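Long-range contacts in protein (CD58) (Homo sapiens, PDB 1CCZ), which binds the T-cell adhesion receptor CD2 as lymphocyte function-associated antigen 3, a glycoprotein built from immunoglobulin-type domains: residues 91-96 against 154-159; 98-103 against 111-116; 117-122 against 133-138; 26-31 against 60-65; 34-39 against 53-58. One frame throughout, in Å; residues are numbered along the deposited sequence. Where two conformers were deposited one is given.

From the N terminus, two Ig-type beta sandwiches follow one another, and the contacts fall into two groups. In the first sandwich, interaction 4 (26-31 with 60-65) closes a loop over the core, and interaction 5 (34-39 with 53-58) nests inside it; their centres lie about 6 Å apart and both join the two facing sheets. The chain then leaves through strand 86-93 into interaction 1, where 91-96 meets the turn at 154-159. Inside the long loop that it closes, interactions 2 (98-103 with 111-116) and 3 (117-122 with 133-138) come in series, two hairpins of the second sandwich. Interaction 1 touches both and ties the sandwiches together.

Interaction 1: residues 91-96 against 154-159; sequences YVLEMV and AVNRVS
L93 drops its side chain onto the 156-159 turn, where V158 rises to meet it: L93 CB rests 3.7 Å from V158 CG2, while L93 CD2 reaches past this bump to the dip formed by R157 CB and N156 CG. The leucine and the asparagine lie antiparallel, each running along the other's flank. Beyond L93, at M95 and V96, the fit turns polar. S159 OG faces the V96 backbone, taking its N-H in an almost straight bond (V96 N to S159 OG 2.9 Å, 169° at the hydrogen), and M95 lays CG against S159 CB at 3.6 Å. V96 then fills the hollow between S159 and A154, its CG2 lying 3.4 Å from S159 OG and its CB 4.0 Å from A154 CB. N156 braces the turn. Its chi1 of 68° sets CG between the backbone N and the carbonyl carbon; from there the amide turns ND2 to E94 O, a bent bond of 2.9 Å, and ND2 also bonds T118 O. OD1 accepts from V158 N in an Asx turn and from S159 OG on the opposite face of the amide plane. This is the junction of the two Ig-type domains: strand 86-93 runs out of the first sheet, with V8 of strand 2-8 packing on M95 and V158, and strand 150-156 brings A154 against L122 of strand 121-126.

Interaction 2: residues 98-103 against 111-116; sequences KPMIYW and TCEVLE
Y102 OH and E113 OE1 share a water that lies 2.7 Å from each oxygen and donates to the carboxylate; E113 OE1 itself comes to the edge of the tyrosine ring. Behind these side chains, T111 N gives its hydrogen to Y102 O at 2.8 Å, and Y102 N returns a bond to T111 O. The M100 and E113 backbones exchange a second pair. Between these hydrogen-bonded pairs lies I101 opposite C112, a non-hydrogen-bonded pair with CA atoms 4.5 Å apart. Strands 100-104 and 109-113 thus form an antiparallel hairpin, with 100-104 the outer strand of a three-stranded sheet of the C2-set-type domain, and C112 turns inward to the disulfide with C152 across the sandwich; P99 CB packs on C112 SG at 3.8 Å. Y102 and T111 side chains lie on the other face, side by side and pointing the same way. A chi1 of 59° sets Y102 CG between the backbone N and the carbonyl carbon, which swings the side chain alongside T111. T111 CB then lies over one ring face in a CH-pi contact, 3.9 Å from the Y102 centroid, while T111 CG2 sits 3.6 Å from Y102 OH.

Interaction 3: residues 117-122 against 133-138; sequences GTDVEL and SLRQKT
L122 and L134 form an antiparallel hydrogen-bonded pair, L122 N to L134 O 2.9 Å and L134 N to L122 O 3.0 Å, before the second strand breaks off in an inverse gamma turn centred on R135. R135 has the largest share of any residue here. Its chain leaves with CG anti to the backbone N (chi1 -175°), bends twice, and brings the guanidinium beside E121, whose OE1 stands over one face, 3.3 Å from R135 NH1. This salt bridge is one of charge alone, since the oxygen lies well out of the guanidinium plane. D119 lies over the opposite face in the copy modelled here, one of two conformers, and this half of the network is less certain. R135 also donates from NH2 to D119 O, a long bond at 3.3 Å that comes in from above the carbonyl plane. E121 has a second cation in K123. L122 pushes CD1 against the backbone between K137 and T138, 3.5 Å from K137 C, while the extended K137 chain crosses V120 at about a right angle and its NZ bonds L115 O. Strand 121-126 lies between the edge strand 129-134 and strand 150-156, and L122 packs on C152 and A154 of the latter.

Interaction 4: residues 26-31 against 60-65; sequences VLWKKQ and GSLTIY
A buried tryptophan in the core of the first Ig-type sandwich, on strand 26-30, makes this contact between its two sheets. W28 spends the one polar atom of its side chain on the loop ahead of strand 62-64: NE1 donates to G60 O at 2.8 Å, and the oxygen lies in the indole plane, only 2° out of it. NE1 sits almost on the extension of the C=O bond, and the N-H is bent moderately, 154° at the hydrogen. Thus a single buried N-H is satisfied by a backbone carbonyl at the rim of the ring, and this bond fixes how the indole is turned. L62 covers one face. Its CB sits over the five-membered ring in a CH-pi contact, 3.7 Å from the ring centroid and 3.5 Å from W28 CE2. A chi1 of 179° carries L62 CG anti to the backbone N, and CD2 beyond it lies over the CG-CD2 side of the ring, 3.9 Å from W28 CD2. V26 adds a looser touch, CG2 to G60 O at 4.2 Å. Around them, L55 of strand 53-55 packs on both V26 and W28, M77 of strand 73-78 packs on the indole, and V53 lies against L62, while strand 33-39 pairs with 26-30 along the sheet.

Interaction 5: residues 34-39 against 53-58; sequences KVAELE and VYLDTV
L38 and L55 reach toward each other tip to tip across the core of the first Ig-type beta sandwich, one from strand 33-39 and the other from strand 53-55 of the facing sheet. The two short strands run in roughly the same direction, 32° apart, with their axes 8.1 Å from one another, so side chains alone fill the gap. L38 CG meets L55 CD2 at 3.8 Å. In L55 a chi1 of -169° puts CG anti to the backbone N, and chi2 (38°) then turns CD2 onto L38. The same CD2 methyl also lies 3.8 Å from E37 C, so it rests on the backbone as well as on the leucine. A36, too short to reach far, offers CB to V53 CG2 at 4.1 Å; V35 and A36 both face W28 of strand 26-30, a classic beta bulge. E37 starts away from the facing sheet, and its OE1 meets K34 NZ in a salt bridge while its OE2 meets R44. F43 of the neighbouring strand 42-45 packs on L38, V53 and L55 and carries the apolar layer on. Toward the end of the strand, L38 crosses T57 at about a right angle: its CD1 sits 3.4 Å from T57 CA and 3.6 Å from the methyl T57 CG2.

Interaction 1: residues 91-96 against 154-159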
# COMPACT_ATOMS: atom_id res chain seq x y z
N TYR A 91 3.65 -1.60 -5.30
CA TYR A 91 2.31 -1.05 -5.47
C TYR A 91 2.34 0.25 -4.68
O TYR A 91 2.90 0.30 -3.58
CB TYR A 91 1.27 -2.00 -4.91
CG TYR A 91 1.30 -3.34 -5.58
CD1 TYR A 91 0.67 -3.54 -6.81
CD2 TYR A 91 2.03 -4.41 -5.03
CE1 TYR A 91 0.77 -4.76 -7.50
CE2 TYR A 91 2.15 -5.64 -5.71
CZ TYR A 91 1.52 -5.80 -6.95
OH TYR A 91 1.65 -6.99 -7.66
N VAL A 92 1.77 1.31 -5.25
CA VAL A 92 1.72 2.62 -4.59
C VAL A 92 0.27 2.91 -4.22
O VAL A 92 -0.59 3.09 -5.10
CB VAL A 92 2.26 3.72 -5.50
CG1 VAL A 92 2.13 5.06 -4.81
CG2 VAL A 92 3.73 3.43 -5.85
N LEU A 93 0.00 2.97 -2.92
CA LEU A 93 -1.35 3.17 -2.45
C LEU A 93 -1.58 4.49 -1.76
O LEU A 93 -0.70 5.05 -1.10
CB LEU A 93 -1.73 2.04 -1.49
CG LEU A 93 -1.88 0.64 -2.07
CD1 LEU A 93 -0.54 -0.03 -2.08
CD2 LEU A 93 -2.82 -0.17 -1.23
N GLU A 94 -2.78 4.98 -1.92
CA GLU A 94 -3.18 6.19 -1.25
C GLU A 94 -3.81 5.68 0.09
O GLU A 94 -4.47 4.63 0.12
CB GLU A 94 -4.14 6.92 -2.17
CG GLU A 94 -5.31 7.60 -1.56
CD GLU A 94 -6.25 8.09 -2.64
OE1 GLU A 94 -5.74 8.30 -3.77
OE2 GLU A 94 -7.47 8.24 -2.37
N MET A 95 -3.55 6.37 1.19
CA MET A 95 -4.10 5.96 2.48
C MET A 95 -5.60 6.19 2.55
O MET A 95 -6.12 7.09 1.88
CB MET A 95 -3.41 6.74 3.59
CG MET A 95 -2.04 6.18 3.93
SD MET A 95 -1.22 7.20 5.15
CE MET A 95 -1.58 8.87 4.45
N VAL A 96 -6.30 5.38 3.35
CA VAL A 96 -7.76 5.51 3.50
C VAL A 96 -8.07 6.72 4.37
O VAL A 96 -7.23 7.15 5.18
CB VAL A 96 -8.40 4.26 4.19
CG1 VAL A 96 -8.16 3.02 3.37
CG2 VAL A 96 -7.83 4.06 5.59
N ALA A 154 -11.97 0.92 7.58
CA ALA A 154 -11.54 0.99 6.18
C ALA A 154 -10.07 0.59 6.24
O ALA A 154 -9.29 1.16 7.02
CB ALA A 154 -11.68 2.40 5.63
N VAL A 155 -9.69 -0.40 5.45
CA VAL A 155 -8.31 -0.84 5.48
C VAL A 155 -7.74 -1.22 4.10
O VAL A 155 -8.45 -1.67 3.20
CB VAL A 155 -8.16 -2.05 6.48
CG1 VAL A 155 -9.24 -3.05 6.22
CG2 VAL A 155 -6.80 -2.70 6.35
N ASN A 156 -6.46 -0.95 3.92
CA ASN A 156 -5.75 -1.34 2.71
C ASN A 156 -4.34 -1.69 3.16
O ASN A 156 -4.02 -1.58 4.36
CB ASN A 156 -5.78 -0.26 1.60
CG ASN A 156 -4.98 0.99 1.94
OD1 ASN A 156 -4.18 1.02 2.87
ND2 ASN A 156 -5.20 2.05 1.17
N ARG A 157 -3.51 -2.12 2.23
CA ARG A 157 -2.15 -2.53 2.57
C ARG A 157 -1.32 -1.52 3.33
O ARG A 157 -0.43 -1.90 4.07
CB ARG A 157 -1.40 -2.91 1.30
CG ARG A 157 -2.01 -4.08 0.57
CD ARG A 157 -1.56 -5.36 1.24
NE ARG A 157 -1.88 -6.52 0.43
CZ ARG A 157 -1.27 -7.70 0.57
NH1 ARG A 157 -0.33 -7.83 1.51
NH2 ARG A 157 -1.62 -8.73 -0.19
N VAL A 158 -1.61 -0.23 3.19
CA VAL A 158 -0.79 0.76 3.86
C VAL A 158 -1.43 1.57 4.96
O VAL A 158 -0.77 2.44 5.53
CB VAL A 158 -0.21 1.76 2.84
CG1 VAL A 158 0.59 1.01 1.79
CG2 VAL A 158 -1.34 2.54 2.18
N SER A 159 -2.70 1.30 5.27
CA SER A 159 -3.36 2.11 6.30
C SER A 159 -4.69 1.55 6.76
O SER A 159 -5.21 0.58 6.20
CB SER A 159 -3.63 3.51 5.75
OG SER A 159 -4.58 3.43 4.69

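Interaction 2: residues 98-103 against 111-116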
# COMPACT_ATOMS: atom_id res chain seq x y z
N LYS A 98 -11.10 8.52 7.03
CA LYS A 98 -11.91 7.95 8.09
C LYS A 98 -13.30 7.59 7.54
O LYS A 98 -13.94 8.41 6.87
CB LYS A 98 -12.02 8.93 9.25
CG LYS A 98 -12.81 8.41 10.44
CD LYS A 98 -13.48 9.56 11.18
CE LYS A 98 -13.79 9.19 12.63
NZ LYS A 98 -12.90 8.10 13.18
N PRO A 99 -13.78 6.35 7.80
CA PRO A 99 -15.10 5.97 7.29
C PRO A 99 -16.25 6.78 7.90
O PRO A 99 -16.13 7.32 9.01
CB PRO A 99 -15.23 4.48 7.65
CG PRO A 99 -13.92 4.06 8.18
CD PRO A 99 -13.13 5.26 8.56
N MET A 100 -17.34 6.86 7.15
CA MET A 100 -18.55 7.55 7.58
C MET A 100 -19.64 6.47 7.70
O MET A 100 -19.78 5.61 6.83
CB MET A 100 -19.02 8.57 6.54
CG MET A 100 -18.48 9.97 6.75
SD MET A 100 -19.30 11.20 5.68
CE MET A 100 -21.01 10.41 5.44
N ILE A 101 -20.40 6.53 8.79
CA ILE A 101 -21.48 5.60 9.00
C ILE A 101 -22.82 6.36 9.03
O ILE A 101 -22.93 7.39 9.69
CB ILE A 101 -21.32 4.85 10.34
CG1 ILE A 101 -20.07 3.97 10.31
CG2 ILE A 101 -22.58 4.04 10.63
CD1 ILE A 101 -19.76 3.33 11.64
N TYR A 102 -23.81 5.87 8.31
CA TYR A 102 -25.14 6.47 8.35
C TYR A 102 -26.19 5.37 8.19
O TYR A 102 -25.84 4.22 7.89
CB TYR A 102 -25.28 7.57 7.31
CG TYR A 102 -25.07 7.13 5.90
CD1 TYR A 102 -23.79 7.14 5.33
CD2 TYR A 102 -26.15 6.77 5.11
CE1 TYR A 102 -23.61 6.80 3.98
CE2 TYR A 102 -25.99 6.43 3.78
CZ TYR A 102 -24.73 6.45 3.21
OH TYR A 102 -24.61 6.15 1.87
N TRP A 103 -27.46 5.67 8.43
CA TRP A 103 -28.47 4.63 8.34
C TRP A 103 -29.84 5.12 7.96
O TRP A 103 -30.10 6.32 7.96
CB TRP A 103 -28.59 3.92 9.69
CG TRP A 103 -28.95 4.88 10.79
CD1 TRP A 103 -30.20 5.32 11.13
CD2 TRP A 103 -28.04 5.55 11.68
NE1 TRP A 103 -30.13 6.23 12.16
CE2 TRP A 103 -28.81 6.39 12.52
CE3 TRP A 103 -26.65 5.53 11.84
CZ2 TRP A 103 -28.24 7.20 13.51
CZ3 TRP A 103 -26.07 6.34 12.83
CH2 TRP A 103 -26.87 7.16 13.65
N THR A 111 -25.26 1.93 6.45
CA THR A 111 -24.28 2.02 5.37
C THR A 111 -22.99 2.62 5.89
O THR A 111 -23.01 3.54 6.71
CB THR A 111 -24.73 2.89 4.22
OG1 THR A 111 -25.91 2.33 3.63
CG2 THR A 111 -23.63 2.99 3.16
N CYS A 112 -21.87 2.08 5.42
CA CYS A 112 -20.56 2.59 5.78
C CYS A 112 -19.87 2.95 4.46
O CYS A 112 -20.06 2.26 3.46
CB CYS A 112 -19.74 1.52 6.50
SG CYS A 112 -18.05 2.14 6.80
N GLU A 113 -19.11 4.04 4.44
CA GLU A 113 -18.41 4.42 3.22
C GLU A 113 -17.12 5.12 3.58
O GLU A 113 -16.92 5.54 4.72
CB GLU A 113 -19.29 5.33 2.38
CG GLU A 113 -19.53 6.68 3.01
CD GLU A 113 -19.96 7.70 1.97
OE1 GLU A 113 -20.92 7.44 1.24
OE2 GLU A 113 -19.32 8.78 1.90
N VAL A 114 -16.21 5.23 2.61
CA VAL A 114 -14.94 5.88 2.87
C VAL A 114 -14.59 6.53 1.55
O VAL A 114 -14.80 5.94 0.49
CB VAL A 114 -13.85 4.85 3.36
CG1 VAL A 114 -13.50 3.85 2.27
CG2 VAL A 114 -12.60 5.60 3.84
N LEU A 115 -14.09 7.76 1.61
CA LEU A 115 -13.76 8.52 0.40
C LEU A 115 -12.42 8.19 -0.24
O LEU A 115 -12.35 7.88 -1.42
CB LEU A 115 -13.80 10.03 0.70
CG LEU A 115 -13.62 10.97 -0.50
CD1 LEU A 115 -14.71 10.71 -1.53
CD2 LEU A 115 -13.68 12.42 -0.01
N GLU A 116 -11.36 8.28 0.54
CA GLU A 116 -10.02 8.05 0.03
C GLU A 116 -9.48 6.66 0.30
O GLU A 116 -9.94 5.96 1.21
CB GLU A 116 -9.06 9.09 0.63
CG GLU A 116 -9.45 10.53 0.39
CD GLU A 116 -8.47 11.47 1.02
OE1 GLU A 116 -7.28 11.42 0.64
OE2 GLU A 116 -8.87 12.27 1.89
O HOH W 1 -22.39 5.28 0.57

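Interaction 3: residues 117-122 against 133-138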
# COMPACT_ATOMS: atom_id res chain seq x y z
N GLY A 117 -8.49 6.27 -0.50
CA GLY A 117 -7.86 4.98 -0.35
C GLY A 117 -7.82 4.17 -1.62
O GLY A 117 -8.76 4.21 -2.43
N THR A 118 -6.72 3.43 -1.81
CA THR A 118 -6.54 2.56 -2.96
C THR A 118 -6.82 1.11 -2.51
O THR A 118 -6.36 0.71 -1.44
CB THR A 118 -5.08 2.64 -3.51
OG1 THR A 118 -4.69 4.00 -3.70
CG2 THR A 118 -4.99 1.94 -4.83
N ASP A 119 -7.54 0.34 -3.32
CA ASP A 119 -7.85 -1.07 -3.00
C ASP A 119 -8.28 -1.22 -1.55
O ASP A 119 -7.70 -1.97 -0.76
CB ASP A 119 -6.64 -1.98 -3.25
CG ASP A 119 -7.05 -3.36 -3.75
OD1 ASP A 119 -8.20 -3.53 -4.21
OD2 ASP A 119 -6.20 -4.27 -3.68
N VAL A 120 -9.33 -0.49 -1.23
CA VAL A 120 -9.87 -0.47 0.10
C VAL A 120 -10.88 -1.59 0.34
O VAL A 120 -11.60 -2.02 -0.56
CB VAL A 120 -10.56 0.90 0.33
CG1 VAL A 120 -11.23 0.96 1.70
CG2 VAL A 120 -9.54 2.01 0.19
N GLU A 121 -10.91 -2.04 1.58
CA GLU A 121 -11.85 -3.04 2.03
C GLU A 121 -12.52 -2.40 3.25
O GLU A 121 -11.84 -1.81 4.10
CB GLU A 121 -11.11 -4.30 2.46
CG GLU A 121 -11.99 -5.46 2.77
CD GLU A 121 -11.21 -6.76 2.90
OE1 GLU A 121 -10.75 -7.30 1.85
OE2 GLU A 121 -11.05 -7.23 4.05
N LEU A 122 -13.84 -2.48 3.33
CA LEU A 122 -14.57 -1.96 4.48
C LEU A 122 -14.95 -3.19 5.31
O LEU A 122 -15.37 -4.22 4.75
CB LEU A 122 -15.84 -1.23 4.03
CG LEU A 122 -15.62 0.14 3.38
CD1 LEU A 122 -16.97 0.72 2.96
CD2 LEU A 122 -14.89 1.08 4.35
N SER A 133 -17.29 -7.97 5.27
CA SER A 133 -16.18 -7.26 4.64
C SER A 133 -16.53 -7.15 3.17
O SER A 133 -17.14 -8.05 2.60
CB SER A 133 -14.88 -8.03 4.78
OG SER A 133 -14.48 -8.09 6.13
N LEU A 134 -16.16 -6.04 2.55
CA LEU A 134 -16.44 -5.83 1.13
C LEU A 134 -15.31 -5.00 0.54
O LEU A 134 -14.91 -3.99 1.11
CB LEU A 134 -17.77 -5.11 0.96
CG LEU A 134 -18.31 -5.02 -0.45
CD1 LEU A 134 -18.65 -6.42 -1.00
CD2 LEU A 134 -19.53 -4.14 -0.44
N ARG A 135 -14.78 -5.45 -0.59
CA ARG A 135 -13.70 -4.74 -1.26
C ARG A 135 -14.39 -3.64 -2.09
O ARG A 135 -14.47 -3.72 -3.31
CB ARG A 135 -12.93 -5.72 -2.15
CG ARG A 135 -11.70 -5.16 -2.84
CD ARG A 135 -10.45 -5.98 -2.52
NE ARG A 135 -9.58 -5.28 -1.58
CZ ARG A 135 -8.73 -5.86 -0.73
NH1 ARG A 135 -8.61 -7.18 -0.70
NH2 ARG A 135 -8.01 -5.11 0.09
N GLN A 136 -14.92 -2.63 -1.41
CA GLN A 136 -15.63 -1.53 -2.05
C GLN A 136 -15.52 -0.32 -1.13
O GLN A 136 -15.12 -0.47 0.03
CB GLN A 136 -17.10 -1.86 -2.18
CG GLN A 136 -17.47 -2.77 -3.28
CD GLN A 136 -18.91 -2.56 -3.69
OE1 GLN A 136 -19.41 -3.23 -4.60
NE2 GLN A 136 -19.60 -1.63 -3.01
N LYS A 137 -15.91 0.86 -1.61
CA LYS A 137 -15.84 2.05 -0.77
C LYS A 137 -17.19 2.41 -0.14
O LYS A 137 -17.34 3.44 0.51
CB LYS A 137 -15.23 3.21 -1.55
CG LYS A 137 -13.72 3.10 -1.56
CD LYS A 137 -13.12 4.36 -2.09
CE LYS A 137 -11.64 4.26 -2.13
NZ LYS A 137 -11.14 5.53 -2.69
N THR A 138 -18.17 1.54 -0.36
CA THR A 138 -19.46 1.70 0.28
C THR A 138 -19.93 0.27 0.56
O THR A 138 -19.66 -0.66 -0.22
CB THR A 138 -20.45 2.51 -0.56
OG1 THR A 138 -21.61 2.76 0.23
CG2 THR A 138 -20.85 1.77 -1.82

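Interaction 4: residues 26-31 against 60-65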
# COMPACT_ATOMS: atom_id res chain seq x y z
N VAL A 26 25.97 -2.23 -9.81
CA VAL A 26 24.58 -2.66 -9.68
C VAL A 26 23.72 -1.83 -10.59
O VAL A 26 23.98 -0.65 -10.80
CB VAL A 26 24.06 -2.53 -8.20
CG1 VAL A 26 24.07 -1.11 -7.76
CG2 VAL A 26 22.66 -3.04 -8.11
N LEU A 27 22.70 -2.45 -11.17
CA LEU A 27 21.79 -1.74 -12.06
C LEU A 27 20.33 -2.06 -11.65
O LEU A 27 19.99 -3.23 -11.40
CB LEU A 27 22.02 -2.17 -13.51
CG LEU A 27 21.09 -1.59 -14.57
CD1 LEU A 27 21.23 -0.08 -14.62
CD2 LEU A 27 21.45 -2.17 -15.92
N TRP A 28 19.50 -1.02 -11.57
CA TRP A 28 18.10 -1.19 -11.22
C TRP A 28 17.27 -0.74 -12.40
O TRP A 28 17.52 0.32 -13.00
CB TRP A 28 17.73 -0.34 -10.01
CG TRP A 28 18.08 -0.99 -8.74
CD1 TRP A 28 19.22 -0.81 -8.01
CD2 TRP A 28 17.26 -1.91 -7.99
NE1 TRP A 28 19.17 -1.56 -6.86
CE2 TRP A 28 17.98 -2.25 -6.82
CE3 TRP A 28 16.00 -2.49 -8.20
CZ2 TRP A 28 17.48 -3.13 -5.86
CZ3 TRP A 28 15.50 -3.37 -7.24
CH2 TRP A 28 16.24 -3.68 -6.09
N LYS A 29 16.28 -1.58 -12.74
CA LYS A 29 15.39 -1.28 -13.84
C LYS A 29 13.94 -1.34 -13.37
O LYS A 29 13.61 -2.09 -12.46
CB LYS A 29 15.59 -2.29 -14.97
CG LYS A 29 16.85 -2.09 -15.79
CD LYS A 29 17.08 -3.28 -16.71
CE LYS A 29 18.20 -3.01 -17.72
NZ LYS A 29 18.48 -4.21 -18.57
N LYS A 30 13.11 -0.51 -14.00
CA LYS A 30 11.68 -0.45 -13.74
C LYS A 30 11.14 -0.96 -15.06
O LYS A 30 11.10 -0.24 -16.06
CB LYS A 30 11.24 1.00 -13.52
CG LYS A 30 9.73 1.20 -13.37
CD LYS A 30 9.43 2.69 -13.29
CE LYS A 30 8.06 2.97 -12.72
NZ LYS A 30 7.04 2.85 -13.79
N GLN A 31 10.75 -2.23 -15.06
CA GLN A 31 10.29 -2.86 -16.29
C GLN A 31 11.59 -3.06 -17.05
O GLN A 31 12.49 -3.76 -16.59
CB GLN A 31 9.35 -1.93 -17.07
CG GLN A 31 7.87 -2.05 -16.71
CD GLN A 31 7.35 -3.48 -16.75
OE1 GLN A 31 8.03 -4.42 -16.29
NE2 GLN A 31 6.15 -3.66 -17.29
N GLY A 60 23.41 -2.87 -2.53
CA GLY A 60 22.76 -2.60 -3.80
C GLY A 60 21.30 -2.26 -3.59
O GLY A 60 20.57 -2.08 -4.55
N SER A 61 20.87 -2.16 -2.34
CA SER A 61 19.47 -1.82 -2.00
C SER A 61 19.09 -0.45 -2.55
O SER A 61 19.84 0.51 -2.41
CB SER A 61 19.27 -1.81 -0.48
OG SER A 61 19.19 -3.12 0.05
N LEU A 62 17.90 -0.37 -3.14
CA LEU A 62 17.40 0.88 -3.70
C LEU A 62 16.30 1.50 -2.86
O LEU A 62 15.37 0.79 -2.44
CB LEU A 62 16.84 0.64 -5.11
CG LEU A 62 16.25 1.86 -5.84
CD1 LEU A 62 17.39 2.79 -6.18
CD2 LEU A 62 15.54 1.44 -7.09
N THR A 63 16.40 2.80 -2.59
CA THR A 63 15.37 3.51 -1.86
C THR A 63 14.80 4.55 -2.83
O THR A 63 15.55 5.30 -3.44
CB THR A 63 15.92 4.23 -0.62
OG1 THR A 63 16.33 3.26 0.34
CG2 THR A 63 14.83 5.11 0.02
N ILE A 64 13.48 4.56 -3.00
CA ILE A 64 12.81 5.51 -3.87
C ILE A 64 12.01 6.48 -2.99
O ILE A 64 11.20 6.05 -2.16
CB ILE A 64 11.82 4.81 -4.82
CG1 ILE A 64 12.55 3.73 -5.62
CG2 ILE A 64 11.18 5.83 -5.75
CD1 ILE A 64 11.66 2.92 -6.52
N TYR A 65 12.23 7.78 -3.16
CA TYR A 65 11.53 8.78 -2.36
C TYR A 65 10.40 9.41 -3.13
O TYR A 65 10.34 9.33 -4.36
CB TYR A 65 12.50 9.88 -1.90
CG TYR A 65 13.65 9.36 -1.07
CD1 TYR A 65 13.50 9.15 0.30
CD2 TYR A 65 14.88 9.06 -1.66
CE1 TYR A 65 14.56 8.66 1.07
CE2 TYR A 65 15.95 8.57 -0.90
CZ TYR A 65 15.78 8.37 0.46
OH TYR A 65 16.83 7.90 1.21

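Interaction 5: residues 34-39 against 53-58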
# COMPACT_ATOMS: atom_id res chain seq x y z
N LYS A 34 16.07 1.82 -17.29
CA LYS A 34 17.00 2.05 -16.19
C LYS A 34 16.45 3.04 -15.18
O LYS A 34 15.84 4.04 -15.53
CB LYS A 34 18.34 2.57 -16.73
CG LYS A 34 19.19 1.51 -17.43
CD LYS A 34 20.68 1.86 -17.36
CE LYS A 34 21.11 2.84 -18.45
NZ LYS A 34 22.59 3.08 -18.38
N VAL A 35 16.69 2.74 -13.92
CA VAL A 35 16.24 3.58 -12.82
C VAL A 35 17.46 4.27 -12.21
O VAL A 35 17.51 5.48 -12.08
CB VAL A 35 15.53 2.69 -11.74
CG1 VAL A 35 15.43 3.43 -10.41
CG2 VAL A 35 14.16 2.28 -12.24
N ALA A 36 18.46 3.48 -11.84
CA ALA A 36 19.67 4.00 -11.23
C ALA A 36 20.74 2.94 -11.35
O ALA A 36 20.42 1.76 -11.55
CB ALA A 36 19.42 4.28 -9.76
N GLU A 37 21.99 3.34 -11.19
CA GLU A 37 23.10 2.41 -11.29
C GLU A 37 24.35 2.87 -10.56
O GLU A 37 24.50 4.04 -10.25
CB GLU A 37 23.45 2.21 -12.77
CG GLU A 37 24.17 3.38 -13.36
CD GLU A 37 24.26 3.36 -14.87
OE1 GLU A 37 23.54 2.59 -15.52
OE2 GLU A 37 25.06 4.13 -15.41
N LEU A 38 25.21 1.91 -10.24
CA LEU A 38 26.53 2.13 -9.64
C LEU A 38 27.35 1.43 -10.73
O LEU A 38 27.38 0.20 -10.81
CB LEU A 38 26.71 1.40 -8.31
CG LEU A 38 26.05 2.09 -7.11
CD1 LEU A 38 26.28 1.25 -5.86
CD2 LEU A 38 26.62 3.49 -6.93
N GLU A 39 27.96 2.22 -11.60
CA GLU A 39 28.72 1.71 -12.73
C GLU A 39 30.09 2.39 -12.86
O GLU A 39 30.17 3.62 -12.92
CB GLU A 39 27.92 1.94 -14.01
CG GLU A 39 28.50 1.31 -15.26
CD GLU A 39 27.63 1.51 -16.47
OE1 GLU A 39 26.64 0.76 -16.61
OE2 GLU A 39 27.92 2.41 -17.28
N VAL A 53 16.20 9.00 -5.49
CA VAL A 53 16.53 7.61 -5.18
C VAL A 53 17.87 7.58 -4.45
O VAL A 53 18.69 8.49 -4.59
CB VAL A 53 16.64 6.70 -6.46
CG1 VAL A 53 15.34 6.68 -7.23
CG2 VAL A 53 17.77 7.18 -7.34
N TYR A 54 18.08 6.56 -3.62
CA TYR A 54 19.36 6.40 -2.96
C TYR A 54 19.76 4.94 -3.17
O TYR A 54 18.97 4.02 -2.95
CB TYR A 54 19.29 6.69 -1.48
CG TYR A 54 20.49 6.11 -0.77
CD1 TYR A 54 21.78 6.61 -1.02
CD2 TYR A 54 20.36 5.05 0.14
CE1 TYR A 54 22.89 6.06 -0.39
CE2 TYR A 54 21.46 4.50 0.76
CZ TYR A 54 22.73 5.01 0.49
OH TYR A 54 23.83 4.47 1.10
N LEU A 55 21.00 4.71 -3.59
CA LEU A 55 21.46 3.37 -3.86
C LEU A 55 22.56 2.94 -2.91
O LEU A 55 23.66 3.51 -2.93
CB LEU A 55 21.96 3.30 -5.31
CG LEU A 55 22.30 1.97 -5.97
CD1 LEU A 55 21.30 0.89 -5.55
CD2 LEU A 55 22.27 2.17 -7.47
N ASP A 56 22.27 1.96 -2.07
CA ASP A 56 23.27 1.45 -1.12
C ASP A 56 24.40 0.78 -1.91
O ASP A 56 24.21 -0.23 -2.58
CB ASP A 56 22.61 0.44 -0.16
CG ASP A 56 23.54 0.04 0.99
OD1 ASP A 56 24.62 0.64 1.18
OD2 ASP A 56 23.17 -0.90 1.71
N THR A 57 25.59 1.34 -1.82
CA THR A 57 26.73 0.81 -2.56
C THR A 57 27.24 -0.51 -2.04
O THR A 57 28.05 -1.18 -2.70
CB THR A 57 27.88 1.78 -2.52
OG1 THR A 57 28.32 1.90 -1.17
CG2 THR A 57 27.44 3.16 -3.03
N VAL A 58 26.79 -0.90 -0.85
CA VAL A 58 27.24 -2.15 -0.26
C VAL A 58 26.38 -3.34 -0.64
O VAL A 58 26.88 -4.36 -1.13
CB VAL A 58 27.26 -2.03 1.26
CG1 VAL A 58 27.64 -3.36 1.88
CG2 VAL A 58 28.23 -0.96 1.67